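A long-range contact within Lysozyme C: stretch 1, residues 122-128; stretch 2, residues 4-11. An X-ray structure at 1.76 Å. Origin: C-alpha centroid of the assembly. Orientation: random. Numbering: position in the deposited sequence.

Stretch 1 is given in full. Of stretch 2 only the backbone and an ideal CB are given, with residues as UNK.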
ATOM      1  N   GLU A 122      12.271   9.291  13.142  1.00 17.94           N
ATOM      2  CA  GLU A 122      12.069   8.447  14.331  1.00 19.23           C
ATOM      3  C   GLU A 122      10.900   7.459  14.181  1.00 17.77           C
ATOM      4  O   GLU A 122      10.617   6.698  15.110  1.00 17.01           O
ATOM      5  CB  GLU A 122      11.815   9.318  15.560  1.00 22.17           C
ATOM      6  CG  GLU A 122      12.872  10.387  15.812  1.00 26.46           C
ATOM      7  CD  GLU A 122      12.555  11.272  17.011  1.00 30.20           C
ATOM      8  OE1 GLU A 122      11.442  11.173  17.581  1.00 34.61           O
ATOM      9  OE2 GLU A 122      13.428  12.088  17.384  1.00 33.67           O
ATOM     10  N   TYR A 123      10.240   7.456  13.024  1.00 16.21           N
ATOM     11  CA  TYR A 123       9.010   6.677  12.819  1.00 15.75           C
ATOM     12  C   TYR A 123       9.250   5.170  12.982  1.00 15.88           C
ATOM     13  O   TYR A 123       8.414   4.464  13.553  1.00 16.55           O
ATOM     14  CB  TYR A 123       8.395   7.022  11.447  1.00 15.40           C
ATOM     15  CG  TYR A 123       7.112   6.270  11.099  1.00 14.84           C
ATOM     16  CD1 TYR A 123       5.911   6.536  11.764  1.00 15.14           C
ATOM     17  CD2 TYR A 123       7.103   5.309  10.091  1.00 14.63           C
ATOM     18  CE1 TYR A 123       4.740   5.843  11.446  1.00 15.32           C
ATOM     19  CE2 TYR A 123       5.944   4.619   9.760  1.00 15.24           C
ATOM     20  CZ  TYR A 123       4.763   4.879  10.435  1.00 15.47           C
ATOM     21  OH  TYR A 123       3.620   4.175  10.099  1.00 15.03           O
ATOM     22  N   LEU A 124      10.394   4.684  12.507  1.00 15.57           N
ATOM     23  CA  LEU A 124      10.773   3.276  12.668  1.00 16.02           C
ATOM     24  C   LEU A 124      11.868   3.082  13.722  1.00 16.51           C
ATOM     25  O   LEU A 124      12.571   2.067  13.705  1.00 17.20           O
ATOM     26  CB  LEU A 124      11.210   2.684  11.327  1.00 16.09           C
ATOM     27  CG  LEU A 124      10.174   2.735  10.198  1.00 16.20           C
ATOM     28  CD1 LEU A 124      10.746   2.075   8.949  1.00 16.74           C
ATOM     29  CD2 LEU A 124       8.850   2.102  10.618  1.00 16.17           C
ATOM     30  N   ALA A 125      11.967   4.004  14.676  1.00 17.91           N
ATOM     31  CA  ALA A 125      13.039   3.963  15.676  1.00 18.55           C
ATOM     32  C   ALA A 125      12.964   2.697  16.529  1.00 19.27           C
ATOM     33  O   ALA A 125      13.986   2.112  16.851  1.00 19.83           O
ATOM     34  CB  ALA A 125      13.019   5.213  16.549  1.00 19.21           C
ATOM     35  N   SER A 126      11.756   2.249  16.849  1.00 19.91           N
ATOM     36  CA  SER A 126      11.580   1.016  17.617  1.00 20.60           C
ATOM     37  C   SER A 126      11.916  -0.264  16.835  1.00 21.06           C
ATOM     38  O   SER A 126      12.079  -1.322  17.440  1.00 20.35           O
ATOM     39  CB  SER A 126      10.162   0.955  18.188  1.00 21.31           C
ATOM     40  OG  SER A 126       9.180   0.993  17.162  1.00 24.12           O
ATOM     41  N   CYS A 127      12.028  -0.181  15.507  1.00 20.54           N
ATOM     42  CA  CYS A 127      12.316  -1.347  14.669  1.00 22.33           C
ATOM     43  C   CYS A 127      13.811  -1.591  14.402  1.00 24.61           C
ATOM     44  O   CYS A 127      14.147  -2.565  13.755  1.00 24.01           O
ATOM     45  CB  CYS A 127      11.580  -1.210  13.330  1.00 21.69           C
ATOM     46  SG  CYS A 127       9.909  -0.535  13.469  1.00 21.89           S
ATOM     47  N   ASN A 128      14.714  -0.738  14.878  1.00 29.57           N
ATOM     48  CA  ASN A 128      16.145  -0.974  14.602  1.00 36.16           C
ATOM     49  C   ASN A 128      17.122  -0.376  15.618  1.00 42.46           C
ATOM     50  O   ASN A 128      16.808   0.601  16.302  1.00 48.36           O
ATOM     51  CB  ASN A 128      16.493  -0.559  13.157  1.00 36.80           C
ATOM     52  CG  ASN A 128      15.673   0.623  12.666  1.00 38.59           C
ATOM     53  OD1 ASN A 128      15.375   1.546  13.425  1.00 41.36           O
ATOM     54  ND2 ASN A 128      15.309   0.603  11.390  1.00 40.01           N
ATOM     55  N   UNK A   4       2.019  -5.292  13.133  1.00 14.17           N
ATOM     56  CA  UNK A   4       2.597  -4.226  13.946  1.00 14.61           C
ATOM     57  C   UNK A   4       3.434  -3.390  12.993  1.00 14.42           C
ATOM     58  O   UNK A   4       3.896  -3.889  11.966  1.00 14.17           O
ATOM     59  CB  UNK A   4       3.426  -4.767  15.112  1.00 14.61           C
ATOM     60  N   UNK A   5       3.650  -2.131  13.345  1.00 14.86           N
ATOM     61  CA  UNK A   5       4.492  -1.267  12.524  1.00 15.40           C
ATOM     62  C   UNK A   5       5.841  -1.910  12.214  1.00 15.49           C
ATOM     63  O   UNK A   5       6.262  -1.946  11.066  1.00 14.80           O
ATOM     64  CB  UNK A   5       4.706   0.076  13.226  1.00 15.40           C
ATOM     65  N   UNK A   6       6.520  -2.426  13.236  1.00 16.36           N
ATOM     66  CA  UNK A   6       7.855  -3.002  13.029  1.00 17.43           C
ATOM     67  C   UNK A   6       7.858  -4.326  12.264  1.00 16.18           C
ATOM     68  O   UNK A   6       8.781  -4.594  11.484  1.00 15.20           O
ATOM     69  CB  UNK A   6       8.530  -3.213  14.386  1.00 17.43           C
ATOM     70  N   UNK A   7       6.834  -5.148  12.485  1.00 15.35           N
ATOM     71  CA  UNK A   7       6.643  -6.345  11.684  1.00 15.66           C
ATOM     72  C   UNK A   7       6.559  -5.994  10.199  1.00 14.85           C
ATOM     73  O   UNK A   7       7.217  -6.629   9.363  1.00 14.84           O
ATOM     74  CB  UNK A   7       5.382  -7.088  12.129  1.00 15.66           C
ATOM     75  N   UNK A   8       5.742  -4.993   9.877  1.00 14.64           N
ATOM     76  CA  UNK A   8       5.591  -4.580   8.482  1.00 14.03           C
ATOM     77  C   UNK A   8       6.902  -4.038   7.927  1.00 13.72           C
ATOM     78  O   UNK A   8       7.298  -4.396   6.823  1.00 13.83           O
ATOM     79  CB  UNK A   8       4.490  -3.525   8.353  1.00 14.03           C
ATOM     80  N   UNK A   9       7.588  -3.208   8.709  1.00 13.87           N
ATOM     81  CA  UNK A   9       8.876  -2.635   8.281  1.00 13.90           C
ATOM     82  C   UNK A   9       9.879  -3.722   7.869  1.00 14.24           C
ATOM     83  O   UNK A   9      10.505  -3.654   6.811  1.00 14.00           O
ATOM     84  CB  UNK A   9       9.471  -1.785   9.406  1.00 13.90           C
ATOM     85  N   UNK A  10       9.986  -4.761   8.685  1.00 15.26           N
ATOM     86  CA  UNK A  10      10.911  -5.856   8.389  1.00 16.33           C
ATOM     87  C   UNK A  10      10.499  -6.718   7.191  1.00 16.18           C
ATOM     88  O   UNK A  10      11.352  -7.117   6.400  1.00 15.74           O
ATOM     89  CB  UNK A  10      11.046  -6.749   9.624  1.00 16.33           C
ATOM     90  N   UNK A  11       9.203  -6.972   7.052  1.00 16.06           N
ATOM     91  CA  UNK A  11       8.663  -7.650   5.870  1.00 16.42           C
ATOM     92  C   UNK A  11       8.980  -6.859   4.592  1.00 16.17           C
ATOM     93  O   UNK A  11       9.531  -7.400   3.634  1.00 15.99           O
ATOM     94  CB  UNK A  11       7.151  -7.840   6.012  1.00 16.42           C
TER

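Position 4 lies outside the helix that starts at 5. No atom of stretch 1 comes within 5.5 Å of its ideal CB. A residue just before a helix often caps it, so Ser, Thr, Asp or Asn would suit. The residue is Ser 4. Its OG accepts a capping bond of 3.0 Å from the N of residue 7.

Position 5 is helical, and its CB points toward stretch 1. The ideal CB is 5.2 Å from Cys 127 SG and 5.3 Å from both Tyr 123 OH and Leu 124 CD2. A long side chain has room to run along the Tyr 123 ring, and the carbonyl O of Tyr 123 offers an acceptor. Met or Leu could cover the ring; Lys or Arg could also donate. The residue is Lys 5. Its CD sits over one face of the ring, 3.8 Å from the Tyr 123 ring centroid. With chi3 at 68° (p), Lys 5 NZ donates to Tyr 123 O, a hydrogen bond of 2.9 Å. Lys 5 NZ also makes an off-centre cation-pi contact, 4.2 Å from the centroid of the Tyr 123 ring.

Position 6 has its CA 5.0 Å from Cys 127 CA. Its ideal CB points toward stretch 1 and is 3.1 Å from Cys 127 SG, too tight for an ordinary packing contact. This is disulfide distance, and only cysteine fits well. The residue is Cys 6. Its SG bonds to Cys 127 SG at 2.1 Å, with chi3 -77°, tying together parts of the chain far apart in sequence.

Position 7 points away, so stretch 1 sets little limit; a polar residue suits it. Glu 7 turns back to the start of the helix, where its OE1 accepts from Ser 4 N at 3.3 Å.

Position 8 is out of reach of stretch 1, which does not select its side chain. It is Leu 8.

Position 9 points toward stretch 1. Its ideal CB is already 4.1 Å from Leu 124 CD1 and 4.3 Å from Cys 127 SG. A small apolar residue suits this site. Ala 9 makes both contacts with its CB.

Position 10 points sideways, and no atom of stretch 1 lies within 5.5 Å of its ideal CB. A longer donor, such as His, Gln, Lys or Arg, could reach the carbonyl of Cys 127. The residue is His 10. Its NE2 donates to Cys 127 O at 3.0 Å, with the oxygen at the ring edge.

Position 11 is out of reach; many helix formers would do. It is Lys 11, with NZ hydrogen-bonded elsewhere in the structure.

Stretch 2 (4-11) SKCELAHK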
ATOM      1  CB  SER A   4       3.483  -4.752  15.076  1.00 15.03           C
ATOM      2  OG  SER A   4       4.722  -5.248  14.598  1.00 15.49           O
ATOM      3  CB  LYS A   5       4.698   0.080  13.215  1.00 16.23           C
ATOM      4  CG  LYS A   5       5.671   0.995  12.491  1.00 16.83           C
ATOM      5  CD  LYS A   5       5.505   2.444  12.907  1.00 18.05           C
ATOM      6  CE  LYS A   5       5.933   2.690  14.333  1.00 18.76           C
ATOM      7  NZ  LYS A   5       5.758   4.131  14.683  1.00 18.70           N
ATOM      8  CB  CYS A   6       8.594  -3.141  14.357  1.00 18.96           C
ATOM      9  SG  CYS A   6       9.029  -1.529  15.044  1.00 21.00           S
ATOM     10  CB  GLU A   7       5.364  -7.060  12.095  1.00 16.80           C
ATOM     11  CG  GLU A   7       5.156  -8.396  11.409  1.00 18.32           C
ATOM     12  CD  GLU A   7       3.823  -9.018  11.766  1.00 19.89           C
ATOM     13  OE1 GLU A   7       3.008  -8.359  12.454  1.00 21.58           O
ATOM     14  OE2 GLU A   7       3.607 -10.166  11.340  1.00 21.90           O
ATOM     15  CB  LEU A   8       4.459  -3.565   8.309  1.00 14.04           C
ATOM     16  CG  LEU A   8       4.180  -3.155   6.855  1.00 14.12           C
ATOM     17  CD1 LEU A   8       3.838  -4.363   5.986  1.00 14.34           C
ATOM     18  CD2 LEU A   8       3.073  -2.110   6.779  1.00 14.33           C
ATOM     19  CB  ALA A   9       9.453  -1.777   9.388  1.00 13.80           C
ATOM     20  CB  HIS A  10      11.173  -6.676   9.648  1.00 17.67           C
ATOM     21  CG  HIS A  10      12.141  -6.001  10.556  1.00 19.92           C
ATOM     22  ND1 HIS A  10      13.502  -6.113  10.387  1.00 21.30           N
ATOM     23  CD2 HIS A  10      11.956  -5.114  11.559  1.00 20.45           C
ATOM     24  CE1 HIS A  10      14.115  -5.371  11.286  1.00 22.03           C
ATOM     25  NE2 HIS A  10      13.200  -4.754  12.014  1.00 21.58           N
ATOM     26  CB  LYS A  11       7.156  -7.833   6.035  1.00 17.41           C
ATOM     27  CG  LYS A  11       6.424  -8.454   4.854  1.00 18.02           C
ATOM     28  CD  LYS A  11       6.999  -9.792   4.425  1.00 18.83           C
ATOM     29  CE  LYS A  11       6.150 -10.408   3.320  1.00 19.87           C
ATOM     30  NZ  LYS A  11       6.712 -11.693   2.814  1.00 20.38           N
TER
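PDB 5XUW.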